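Local coordinates for protein cytochrome P450 CYP260B1 (Sorangium cellulosum, PDB 5HIW) that belongs to the cytochrome P450 family and holds an iron protoporphyrin IX within the mainly helical fold of these haem proteins, at residues Phe8-Thr11 and Ser16-Gly19; Ser30-Glu35 and Val41-Ala46; Ser268-Ser273 and Glu311-Pro316. One frame throughout, in Å; residues are numbered along the deposited sequence. Where two conformers were deposited one is given.

Interaction 1 of 3, residues Phe8-Thr11 and Ser16-Gly19; sequences FSFT and SAFG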
ATOM      1  N   PHE A   8      12.068  15.041   3.285  1.00 24.55           N
ATOM      2  CA  PHE A   8      11.357  14.184   2.330  1.00 25.59           C
ATOM      3  C   PHE A   8      11.776  14.354   0.870  1.00 28.45           C
ATOM      4  O   PHE A   8      11.375  13.579   0.015  1.00 29.63           O
ATOM      5  CB  PHE A   8       9.851  14.300   2.549  1.00 23.87           C
ATOM      6  CG  PHE A   8       9.365  13.485   3.741  1.00 26.09           C
ATOM      7  CD1 PHE A   8       9.647  13.859   5.047  1.00 23.36           C
ATOM      8  CD2 PHE A   8       8.661  12.286   3.542  1.00 24.73           C
ATOM      9  CE1 PHE A   8       9.218  13.119   6.114  1.00 21.80           C
ATOM     10  CE2 PHE A   8       8.236  11.540   4.619  1.00 21.21           C
ATOM     11  CZ  PHE A   8       8.469  11.938   5.896  1.00 24.23           C
ATOM     12  N   SER A   9      12.553  15.400   0.590  1.00 28.28           N
ATOM     13  CA  SER A   9      13.090  15.617  -0.773  1.00 31.47           C
ATOM     14  C   SER A   9      14.384  14.800  -0.973  1.00 27.75           C
ATOM     15  O   SER A   9      14.871  14.658  -2.071  1.00 32.20           O
ATOM     16  CB  SER A   9      13.284  17.133  -1.050  1.00 31.04           C
ATOM     17  OG  SER A   9      14.052  17.715  -0.004  1.00 38.89           O
ATOM     18  N   PHE A  10      14.895  14.211   0.075  1.00 32.47           N
ATOM     19  CA  PHE A  10      16.052  13.284  -0.011  1.00 34.54           C
ATOM     20  C   PHE A  10      15.843  12.264  -1.145  1.00 37.10           C
ATOM     21  O   PHE A  10      14.773  11.667  -1.259  1.00 34.43           O
ATOM     22  CB  PHE A  10      16.191  12.604   1.370  1.00 36.71           C
ATOM     23  CG  PHE A  10      17.398  11.699   1.529  1.00 34.20           C
ATOM     24  CD1 PHE A  10      17.321  10.384   1.189  1.00 31.47           C
ATOM     25  CD2 PHE A  10      18.601  12.192   2.029  1.00 37.30           C
ATOM     26  CE1 PHE A  10      18.428   9.530   1.307  1.00 32.68           C
ATOM     27  CE2 PHE A  10      19.699  11.368   2.180  1.00 37.91           C
ATOM     28  CZ  PHE A  10      19.620  10.027   1.830  1.00 37.76           C
ATOM     29  N   THR A  11      16.822  12.122  -2.032  1.00 32.57           N
ATOM     30  CA  THR A  11      16.871  11.016  -2.998  1.00 32.00           C
ATOM     31  C   THR A  11      18.193  10.263  -2.863  1.00 30.58           C
ATOM     32  O   THR A  11      19.131  10.761  -2.219  1.00 28.28           O
ATOM     33  CB  THR A  11      16.734  11.443  -4.458  1.00 33.56           C
ATOM     34  OG1 THR A  11      17.895  12.150  -4.858  1.00 38.88           O
ATOM     35  CG2 THR A  11      15.565  12.334  -4.641  1.00 41.43           C
ATOM     36  N   SER A  16      18.351   2.004   1.513  1.00 22.25           N
ATOM     37  CA  SER A  16      18.184   2.139   2.929  1.00 22.13           C
ATOM     38  C   SER A  16      18.609   3.541   3.446  1.00 23.00           C
ATOM     39  O   SER A  16      18.403   3.845   4.626  1.00 22.59           O
ATOM     40  CB  SER A  16      18.939   1.005   3.652  1.00 25.46           C
ATOM     41  OG  SER A  16      20.329   1.344   3.584  1.00 27.63           O
ATOM     42  N   ALA A  17      19.045   4.442   2.561  1.00 23.16           N
ATOM     43  CA  ALA A  17      19.605   5.731   3.028  1.00 25.21           C
ATOM     44  C   ALA A  17      18.523   6.605   3.622  1.00 23.32           C
ATOM     45  O   ALA A  17      18.764   7.346   4.593  1.00 22.14           O
ATOM     46  CB  ALA A  17      20.322   6.494   1.926  1.00 25.17           C
ATOM     47  N   PHE A  18      17.324   6.515   3.058  1.00 20.57           N
ATOM     48  CA  PHE A  18      16.245   7.359   3.556  1.00 19.96           C
ATOM     49  C   PHE A  18      15.828   6.950   4.941  1.00 17.82           C
ATOM     50  O   PHE A  18      15.632   7.794   5.786  1.00 19.98           O
ATOM     51  CB  PHE A  18      15.065   7.310   2.626  1.00 21.40           C
ATOM     52  CG  PHE A  18      13.914   8.202   3.036  1.00 23.27           C
ATOM     53  CD1 PHE A  18      14.103   9.558   3.204  1.00 24.75           C
ATOM     54  CD2 PHE A  18      12.632   7.712   3.132  1.00 23.08           C
ATOM     55  CE1 PHE A  18      13.079  10.375   3.540  1.00 23.88           C
ATOM     56  CE2 PHE A  18      11.594   8.546   3.448  1.00 24.43           C
ATOM     57  CZ  PHE A  18      11.812   9.887   3.663  1.00 25.64           C
ATOM     58  N   GLY A  19      15.726   5.665   5.230  1.00 20.10           N
ATOM     59  CA  GLY A  19      15.282   5.273   6.573  1.00 21.75           C
ATOM     60  C   GLY A  19      16.356   5.625   7.590  1.00 21.89           C
ATOM     61  O   GLY A  19      16.066   6.050   8.709  1.00 18.03           O
TER
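Where the loop after strand 4-5 turns into helix 17-28, Phe-8 and Phe-10 pack against Ala-17 and Phe-18 of the first helical turn. Phe-18 presents its edge to the face of Phe-8, an edge-to-face (T-shaped) pair with ring centroids 5.6 Å apart and planes at 78°. The tip carbon CZ of Phe-18 sits above the Phe-8 ring, displaced toward its rim, and comes to 4.0 Å from CD2 of Phe-8. Phe-10 reaches the helix differently. Its CG stands anti to the backbone N (chi1 -175°), which carries the ring to the start of the helix, where its edge carbon CZ meets Ala-17 CB at 3.6 Å, close to the plane of the ring. CE1 of Phe-10 also lies 3.7 Å from Phe-18 N. In the P450 fold this is the N-terminal region that leads into helix A, and it lies against the sheet: Phe-8 also meets the ring of Tyr-300 on strand 298-302 nearly at right angles, while Phe-18 packs on Phe-382. The side chains of Phe-10 and Phe-18 run past each other in opposite directions and touch through their CD1 atoms at 3.9 Å. No hydrogen bond joins the two segments, but Phe-8 O is hydrogen-bonded to Thr-374 OG1, and Phe-10 stacks on His-21 one turn farther along the helix.

Interaction 2 of 3, residues Ser30-Glu35 and Val41-Ala46; sequences SVYFDE and VVLRGA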
ATOM      1  N   SER A  30      11.738  14.490  17.405  1.00 28.33           N
ATOM      2  CA  SER A  30      10.631  13.685  16.932  1.00 30.88           C
ATOM      3  C   SER A  30       9.650  14.428  16.032  1.00 27.23           C
ATOM      4  O   SER A  30       9.263  13.905  14.964  1.00 24.64           O
ATOM      5  CB  SER A  30       9.905  13.060  18.137  1.00 31.20           C
ATOM      6  OG  SER A  30       8.857  12.181  17.687  1.00 32.34           O
ATOM      7  N   VAL A  31       9.250  15.629  16.450  1.00 23.10           N
ATOM      8  CA  VAL A  31       8.248  16.461  15.775  1.00 24.75           C
ATOM      9  C   VAL A  31       8.918  17.724  15.203  1.00 26.74           C
ATOM     10  O   VAL A  31       9.666  18.418  15.908  1.00 27.63           O
ATOM     11  CB  VAL A  31       7.090  16.826  16.761  1.00 25.82           C
ATOM     12  CG1 VAL A  31       5.986  17.570  16.060  1.00 28.46           C
ATOM     13  CG2 VAL A  31       6.528  15.585  17.415  1.00 24.60           C
ATOM     14  N   TYR A  32       8.690  17.992  13.938  1.00 24.99           N
ATOM     15  CA  TYR A  32       9.398  19.042  13.190  1.00 23.45           C
ATOM     16  C   TYR A  32       8.520  19.397  12.052  1.00 26.45           C
ATOM     17  O   TYR A  32       7.599  18.625  11.711  1.00 23.03           O
ATOM     18  CB  TYR A  32      10.788  18.589  12.754  1.00 25.38           C
ATOM     19  CG  TYR A  32      10.762  17.813  11.485  1.00 25.58           C
ATOM     20  CD1 TYR A  32      10.473  16.449  11.508  1.00 28.07           C
ATOM     21  CD2 TYR A  32      10.954  18.409  10.282  1.00 23.65           C
ATOM     22  CE1 TYR A  32      10.384  15.706  10.329  1.00 24.28           C
ATOM     23  CE2 TYR A  32      10.872  17.693   9.112  1.00 24.04           C
ATOM     24  CZ  TYR A  32      10.593  16.303   9.159  1.00 22.71           C
ATOM     25  OH  TYR A  32      10.390  15.585   8.012  1.00 19.57           O
ATOM     26  N   PHE A  33       8.713  20.568  11.449  1.00 23.37           N
ATOM     27  CA  PHE A  33       7.860  20.995  10.370  1.00 23.90           C
ATOM     28  C   PHE A  33       8.719  20.739   9.180  1.00 26.32           C
ATOM     29  O   PHE A  33       9.842  21.272   9.051  1.00 24.07           O
ATOM     30  CB  PHE A  33       7.454  22.492  10.494  1.00 23.97           C
ATOM     31  CG  PHE A  33       6.583  23.005   9.406  1.00 23.93           C
ATOM     32  CD1 PHE A  33       7.098  23.401   8.177  1.00 24.67           C
ATOM     33  CD2 PHE A  33       5.218  23.145   9.607  1.00 28.75           C
ATOM     34  CE1 PHE A  33       6.258  23.851   7.201  1.00 26.97           C
ATOM     35  CE2 PHE A  33       4.377  23.594   8.602  1.00 27.92           C
ATOM     36  CZ  PHE A  33       4.898  23.957   7.384  1.00 28.06           C
ATOM     37  N   ASP A  34       8.202  19.910   8.283  1.00 22.85           N
ATOM     38  CA  ASP A  34       8.891  19.646   7.039  1.00 22.01           C
ATOM     39  C   ASP A  34       8.452  20.642   5.992  1.00 22.53           C
ATOM     40  O   ASP A  34       7.324  20.667   5.559  1.00 23.58           O
ATOM     41  CB  ASP A  34       8.623  18.225   6.536  1.00 20.42           C
ATOM     42  CG  ASP A  34       9.583  17.822   5.481  1.00 19.66           C
ATOM     43  OD1 ASP A  34       9.437  18.293   4.341  1.00 23.93           O
ATOM     44  OD2 ASP A  34      10.529  17.060   5.800  1.00 19.70           O
ATOM     45  N   GLU A  35       9.421  21.437   5.560  1.00 24.75           N
ATOM     46  CA  GLU A  35       9.204  22.480   4.538  1.00 24.10           C
ATOM     47  C   GLU A  35       8.906  21.949   3.160  1.00 25.05           C
ATOM     48  O   GLU A  35       8.218  22.601   2.425  1.00 30.14           O
ATOM     49  CB  GLU A  35      10.428  23.448   4.514  1.00 23.73           C
ATOM     50  CG  GLU A  35      10.553  24.219   5.799  1.00 22.86           C
ATOM     51  CD  GLU A  35      11.689  25.242   5.841  1.00 21.26           C
ATOM     52  OE1 GLU A  35      12.728  25.017   5.229  1.00 24.85           O
ATOM     53  OE2 GLU A  35      11.529  26.203   6.621  1.00 25.33           O
ATOM     54  N   VAL A  41       5.506  16.902  11.106  1.00 21.55           N
ATOM     55  CA  VAL A  41       5.749  15.458  10.955  1.00 21.66           C
ATOM     56  C   VAL A  41       6.092  14.941  12.321  1.00 22.29           C
ATOM     57  O   VAL A  41       6.833  15.586  13.075  1.00 24.70           O
ATOM     58  CB  VAL A  41       6.870  15.208   9.947  1.00 20.60           C
ATOM     59  CG1 VAL A  41       7.269  13.787   9.897  1.00 21.52           C
ATOM     60  CG2 VAL A  41       6.468  15.643   8.572  1.00 22.21           C
ATOM     61  N   VAL A  42       5.574  13.767  12.651  1.00 20.40           N
ATOM     62  CA  VAL A  42       6.019  12.960  13.778  1.00 21.02           C
ATOM     63  C   VAL A  42       6.858  11.821  13.309  1.00 23.34           C
ATOM     64  O   VAL A  42       6.430  10.960  12.453  1.00 21.22           O
ATOM     65  CB  VAL A  42       4.828  12.394  14.545  1.00 23.01           C
ATOM     66  CG1 VAL A  42       5.257  11.742  15.830  1.00 23.21           C
ATOM     67  CG2 VAL A  42       3.855  13.538  14.839  1.00 27.94           C
ATOM     68  N   LEU A  43       8.042  11.786  13.838  1.00 19.91           N
ATOM     69  CA  LEU A  43       9.002  10.749  13.474  1.00 19.67           C
ATOM     70  C   LEU A  43       9.111   9.550  14.416  1.00 21.85           C
ATOM     71  O   LEU A  43       9.089   8.425  13.924  1.00 22.35           O
ATOM     72  CB  LEU A  43      10.390  11.308  13.250  1.00 22.86           C
ATOM     73  CG  LEU A  43      10.604  12.282  12.081  1.00 22.40           C
ATOM     74  CD1 LEU A  43      12.037  12.850  12.095  1.00 24.42           C
ATOM     75  CD2 LEU A  43      10.334  11.581  10.739  1.00 24.67           C
ATOM     76  N   ARG A  44       9.254   9.746  15.725  1.00 24.47           N
ATOM     77  CA  ARG A  44       9.599   8.601  16.605  1.00 23.68           C
ATOM     78  C   ARG A  44       8.438   7.620  16.660  1.00 22.05           C
ATOM     79  O   ARG A  44       7.253   8.008  16.777  1.00 21.18           O
ATOM     80  CB  ARG A  44       9.937   8.984  18.034  1.00 24.33           C
ATOM     81  CG  ARG A  44      11.278   9.734  18.054  1.00 29.94           C
ATOM     82  CD  ARG A  44      11.597  10.263  19.429  1.00 33.68           C
ATOM     83  NE  ARG A  44      12.750  11.152  19.309  1.00 36.23           N
ATOM     84  CZ  ARG A  44      13.309  11.825  20.320  1.00 42.54           C
ATOM     85  NH1 ARG A  44      12.860  11.704  21.581  1.00 39.68           N
ATOM     86  NH2 ARG A  44      14.321  12.632  20.034  1.00 39.05           N
ATOM     87  N   GLY A  45       8.821   6.369  16.576  1.00 25.48           N
ATOM     88  CA  GLY A  45       7.869   5.263  16.592  1.00 24.63           C
ATOM     89  C   GLY A  45       6.887   5.316  17.740  1.00 22.64           C
ATOM     90  O   GLY A  45       5.718   5.119  17.543  1.00 23.06           O
ATOM     91  N   ALA A  46       7.360   5.580  18.965  1.00 23.90           N
ATOM     92  CA  ALA A  46       6.477   5.662  20.120  1.00 26.15           C
ATOM     93  C   ALA A  46       5.497   6.793  20.045  1.00 23.62           C
ATOM     94  O   ALA A  46       4.373   6.643  20.494  1.00 25.61           O
ATOM     95  CB  ALA A  46       7.300   5.756  21.431  1.00 28.36           C
TER
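Leu-43 N donates to Ser-30 O at 2.7 Å, and Val-41 N to Tyr-32 O at 2.8 Å. With the return bond from Tyr-32 N to Val-41 O, 3.2 Å, they zip up the antiparallel beta hairpin of strands 31-34 and 39-42, part of the mixed sheet of the P450 fold. Tyr-32 and Val-41 form its hydrogen-bonded pair, Val-31 and Val-42 the neighbouring non-hydrogen-bonded pair. Where the strands end, Ser-30 OG accepts from Arg-44 N at 3.2 Å, and the same hydroxyl is hydrogen-bonded to Asp-47 OD2. Arg-44 is the N-cap residue of helix 45-53, so this link ties the helix start to the hairpin. The extended chain of Arg-44 passes alongside Ser-30, its CD 3.5 Å from Ser-30 CB, and its NE is hydrogen-bonded to Ala-26 O.

Tyr-32 has chi1 84°, its CG between backbone N and carbonyl carbon, and the ring therefore lies beside Val-41, pointing the same way. Its CE1 meets Val-41 CB at 3.6 Å and also touches Leu-43 CD1. The far end of the ring is anchored by Tyr-32 OH, which donates to the anti lone pair of Asp-34 OD2, 2.7 Å away; that oxygen also takes Leu-7 N. On the opposite face of the sheet Val-31 CG2 and Val-42 CG2 meet at 4.2 Å.

Interaction 3 of 3, residues Ser268-Ser273 and Glu311-Pro316; sequences STRWCS and EIYPRP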
ATOM      1  N   SER A 268      11.189  -7.378   4.188  1.00 17.64           N
ATOM      2  CA  SER A 268      11.183  -6.377   3.105  1.00 17.61           C
ATOM      3  C   SER A 268      10.364  -5.203   3.470  1.00 17.56           C
ATOM      4  O   SER A 268      10.733  -4.048   3.189  1.00 16.59           O
ATOM      5  CB  SER A 268      10.755  -6.980   1.725  1.00 19.27           C
ATOM      6  OG  SER A 268       9.308  -7.128   1.557  1.00 22.99           O
ATOM      7  N   THR A 269       9.249  -5.445   4.177  1.00 15.65           N
ATOM      8  CA  THR A 269       8.426  -4.330   4.566  1.00 15.85           C
ATOM      9  C   THR A 269       9.065  -3.492   5.688  1.00 16.57           C
ATOM     10  O   THR A 269       8.688  -2.337   5.851  1.00 20.17           O
ATOM     11  CB  THR A 269       6.951  -4.637   4.913  1.00 16.29           C
ATOM     12  OG1 THR A 269       6.861  -5.383   6.130  1.00 16.81           O
ATOM     13  CG2 THR A 269       6.306  -5.370   3.765  1.00 15.41           C
ATOM     14  N   ARG A 270       9.950  -4.084   6.474  1.00 15.13           N
ATOM     15  CA  ARG A 270      10.681  -3.282   7.520  1.00 16.47           C
ATOM     16  C   ARG A 270      11.863  -2.516   6.883  1.00 16.35           C
ATOM     17  O   ARG A 270      12.032  -1.279   7.056  1.00 19.32           O
ATOM     18  CB  ARG A 270      11.193  -4.194   8.635  1.00 18.40           C
ATOM     19  CG  ARG A 270      11.930  -3.428   9.726  1.00 19.77           C
ATOM     20  CD  ARG A 270      12.796  -4.321  10.555  1.00 19.46           C
ATOM     21  NE  ARG A 270      13.877  -4.755   9.751  1.00 21.45           N
ATOM     22  CZ  ARG A 270      14.919  -4.024   9.411  1.00 18.72           C
ATOM     23  NH1 ARG A 270      15.061  -2.786   9.822  1.00 21.29           N
ATOM     24  NH2 ARG A 270      15.858  -4.607   8.703  1.00 18.95           N
ATOM     25  N   TRP A 271      12.664  -3.254   6.149  1.00 18.75           N
ATOM     26  CA  TRP A 271      13.894  -2.718   5.553  1.00 18.60           C
ATOM     27  C   TRP A 271      13.613  -1.704   4.451  1.00 20.62           C
ATOM     28  O   TRP A 271      14.348  -0.729   4.235  1.00 18.10           O
ATOM     29  CB  TRP A 271      14.667  -3.881   4.967  1.00 20.70           C
ATOM     30  CG  TRP A 271      15.944  -3.561   4.469  1.00 20.92           C
ATOM     31  CD1 TRP A 271      17.093  -3.270   5.216  1.00 22.45           C
ATOM     32  CD2 TRP A 271      16.305  -3.437   3.119  1.00 20.93           C
ATOM     33  NE1 TRP A 271      18.099  -2.951   4.387  1.00 20.58           N
ATOM     34  CE2 TRP A 271      17.656  -3.020   3.093  1.00 22.20           C
ATOM     35  CE3 TRP A 271      15.609  -3.545   1.933  1.00 20.40           C
ATOM     36  CZ2 TRP A 271      18.345  -2.787   1.891  1.00 25.32           C
ATOM     37  CZ3 TRP A 271      16.298  -3.312   0.726  1.00 23.12           C
ATOM     38  CH2 TRP A 271      17.646  -2.930   0.721  1.00 24.10           C
ATOM     39  N   CYS A 272      12.511  -1.896   3.720  1.00 18.41           N
ATOM     40  CA  CYS A 272      12.194  -0.961   2.616  1.00 19.12           C
ATOM     41  C   CYS A 272      10.682  -0.879   2.434  1.00 18.88           C
ATOM     42  O   CYS A 272      10.149  -1.257   1.374  1.00 17.64           O
ATOM     43  CB  CYS A 272      12.863  -1.448   1.339  1.00 22.79           C
ATOM     44  SG  CYS A 272      12.906  -0.139   0.020  1.00 22.94           S
ATOM     45  N   SER A 273      10.009  -0.373   3.452  1.00 16.98           N
ATOM     46  CA  SER A 273       8.551  -0.064   3.350  1.00 17.79           C
ATOM     47  C   SER A 273       8.212   0.890   2.218  1.00 18.80           C
ATOM     48  O   SER A 273       8.939   1.869   2.017  1.00 18.52           O
ATOM     49  CB  SER A 273       8.038   0.608   4.566  1.00 17.33           C
ATOM     50  OG  SER A 273       6.609   0.737   4.449  1.00 19.67           O
ATOM     51  N   GLU A 311      17.191   0.602  18.524  1.00 31.69           N
ATOM     52  CA  GLU A 311      16.673   0.110  19.804  1.00 36.23           C
ATOM     53  C   GLU A 311      15.554  -0.873  19.603  1.00 35.88           C
ATOM     54  O   GLU A 311      15.271  -1.693  20.449  1.00 33.47           O
ATOM     55  CB  GLU A 311      16.154   1.250  20.680  1.00 38.63           C
ATOM     56  CG  GLU A 311      17.171   2.363  20.909  1.00 47.34           C
ATOM     57  CD  GLU A 311      16.941   3.128  22.203  1.00 50.26           C
ATOM     58  OE1 GLU A 311      16.019   3.987  22.253  1.00 60.25           O
ATOM     59  OE2 GLU A 311      17.692   2.863  23.173  1.00 55.34           O
ATOM     60  N   ILE A 312      14.884  -0.783  18.462  1.00 33.94           N
ATOM     61  CA  ILE A 312      13.759  -1.638  18.211  1.00 30.66           C
ATOM     62  C   ILE A 312      14.192  -2.806  17.371  1.00 27.83           C
ATOM     63  O   ILE A 312      13.825  -3.939  17.682  1.00 28.13           O
ATOM     64  CB  ILE A 312      12.570  -0.887  17.589  1.00 27.37           C
ATOM     65  CG1 ILE A 312      12.091   0.177  18.541  1.00 29.67           C
ATOM     66  CG2 ILE A 312      11.440  -1.899  17.364  1.00 27.26           C
ATOM     67  CD1 ILE A 312      11.079   1.146  18.019  1.00 32.90           C
ATOM     68  N   TYR A 313      14.923  -2.522  16.291  1.00 24.57           N
ATOM     69  CA  TYR A 313      15.414  -3.521  15.375  1.00 22.84           C
ATOM     70  C   TYR A 313      16.929  -3.380  15.272  1.00 25.91           C
ATOM     71  O   TYR A 313      17.444  -2.543  14.531  1.00 24.49           O
ATOM     72  CB  TYR A 313      14.805  -3.350  13.955  1.00 22.11           C
ATOM     73  CG  TYR A 313      13.298  -3.248  13.930  1.00 21.94           C
ATOM     74  CD1 TYR A 313      12.534  -4.371  14.017  1.00 21.64           C
ATOM     75  CD2 TYR A 313      12.659  -2.021  13.796  1.00 21.55           C
ATOM     76  CE1 TYR A 313      11.147  -4.297  14.035  1.00 23.24           C
ATOM     77  CE2 TYR A 313      11.282  -1.916  13.776  1.00 21.47           C
ATOM     78  CZ  TYR A 313      10.534  -3.093  13.888  1.00 20.31           C
ATOM     79  OH  TYR A 313       9.169  -3.099  13.850  1.00 21.73           O
ATOM     80  N   PRO A 314      17.684  -4.227  15.969  1.00 26.90           N
ATOM     81  CA  PRO A 314      19.160  -4.091  15.840  1.00 28.42           C
ATOM     82  C   PRO A 314      19.737  -4.300  14.428  1.00 29.64           C
ATOM     83  O   PRO A 314      19.176  -5.058  13.609  1.00 27.60           O
ATOM     84  CB  PRO A 314      19.686  -5.247  16.712  1.00 33.22           C
ATOM     85  CG  PRO A 314      18.582  -5.498  17.666  1.00 31.83           C
ATOM     86  CD  PRO A 314      17.309  -5.317  16.873  1.00 27.57           C
ATOM     87  N   ARG A 315      20.830  -3.584  14.141  1.00 25.21           N
ATOM     88  CA  ARG A 315      21.428  -3.518  12.833  0.50 27.60           C
ATOM     89  C   ARG A 315      20.271  -3.273  11.793  1.00 24.06           C
ATOM     90  O   ARG A 315      20.084  -4.007  10.867  1.00 26.06           O
ATOM     91  CB  ARG A 315      22.234  -4.782  12.616  0.50 29.61           C
ATOM     92  CG  ARG A 315      23.150  -5.088  13.822  0.50 36.02           C
ATOM     93  CD  ARG A 315      24.227  -6.135  13.534  0.50 38.59           C
ATOM     94  NE  ARG A 315      25.089  -5.726  12.422  0.50 41.74           N
ATOM     95  CZ  ARG A 315      26.157  -4.946  12.567  0.50 40.96           C
ATOM     96  NH1 ARG A 315      26.863  -4.590  11.508  0.50 35.85           N
ATOM     97  NH2 ARG A 315      26.488  -4.493  13.778  0.50 39.71           N
ATOM     98  N   PRO A 316      19.540  -2.195  11.960  1.00 25.67           N
ATOM     99  CA  PRO A 316      18.289  -2.051  11.156  1.00 22.91           C
ATOM    100  C   PRO A 316      18.590  -1.910   9.645  1.00 24.37           C
ATOM    101  O   PRO A 316      17.768  -2.229   8.746  1.00 23.42           O
ATOM    102  CB  PRO A 316      17.688  -0.811  11.737  1.00 24.90           C
ATOM    103  CG  PRO A 316      18.862  -0.032  12.375  1.00 23.94           C
ATOM    104  CD  PRO A 316      19.690  -1.107  12.928  1.00 24.51           C
TER
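Two hydrogen bonds from Arg-270 converge on one backbone oxygen, Pro-316 O: NH1 at 3.0 Å and NH2 at 3.1 Å from it. The oxygen lies in the guanidinium plane and is taken end-on. NH1 approaches in the carbonyl plane, on a lone pair, whereas NH2 comes in tilted by 29° from that plane. NE forms a salt bridge with Glu-267 OE1, and NH1 has a second acceptor in His-307 O, so the buried head has three named acceptors, and Glu-267 probably balances its charge.

The nonpolar part of the contact is a CH-pi interaction. The arginine chain bends at chi3 (69°), and its CD settles 3.7 Å from the centroid of the Tyr-313 ring, over the face and closest to CD1. Ile-312 CG2 lies on the opposite face of that ring, and the phenol is fixed by a hydrogen bond from Tyr-313 OH to Val-326 O. Trp-271 adds a brush of its CD1 against Pro-316 O, 3.7 Å away, while its NE1 is bonded to the neighbouring Glu-317 O.

Glu-267 and Arg-270 form the ExxR motif of helix K, a hallmark of the P450 fold, here fastened to the loop at Pro-316 and Glu-317, the likely counterpart of the start of the family's PERF motif.

From the N terminus, interaction 1 closes a short loop of four intervening residues as the chain enters helix 17-28. Helix 17-28 then runs to strand 31-34, where interaction 2 closes the hairpin across five residues. Interaction 3 spans a larger loop of 37 residues, which includes strand 298-302. The three follow in series, neither nesting nor crossing; interaction 1 touches each of the others, while 2 and 3 stay about 5 Å apart at their nearest atoms. Phe-8 CE1 lies 3.3 Å from Tyr-32 OH, joining interactions 1 and 2, and Ser-16 CB packs 4.1 Å from Trp-271 NE1, joining 1 and 3. Interaction 1 thus sits between the hairpin of the sheet and the end of helix 261-271.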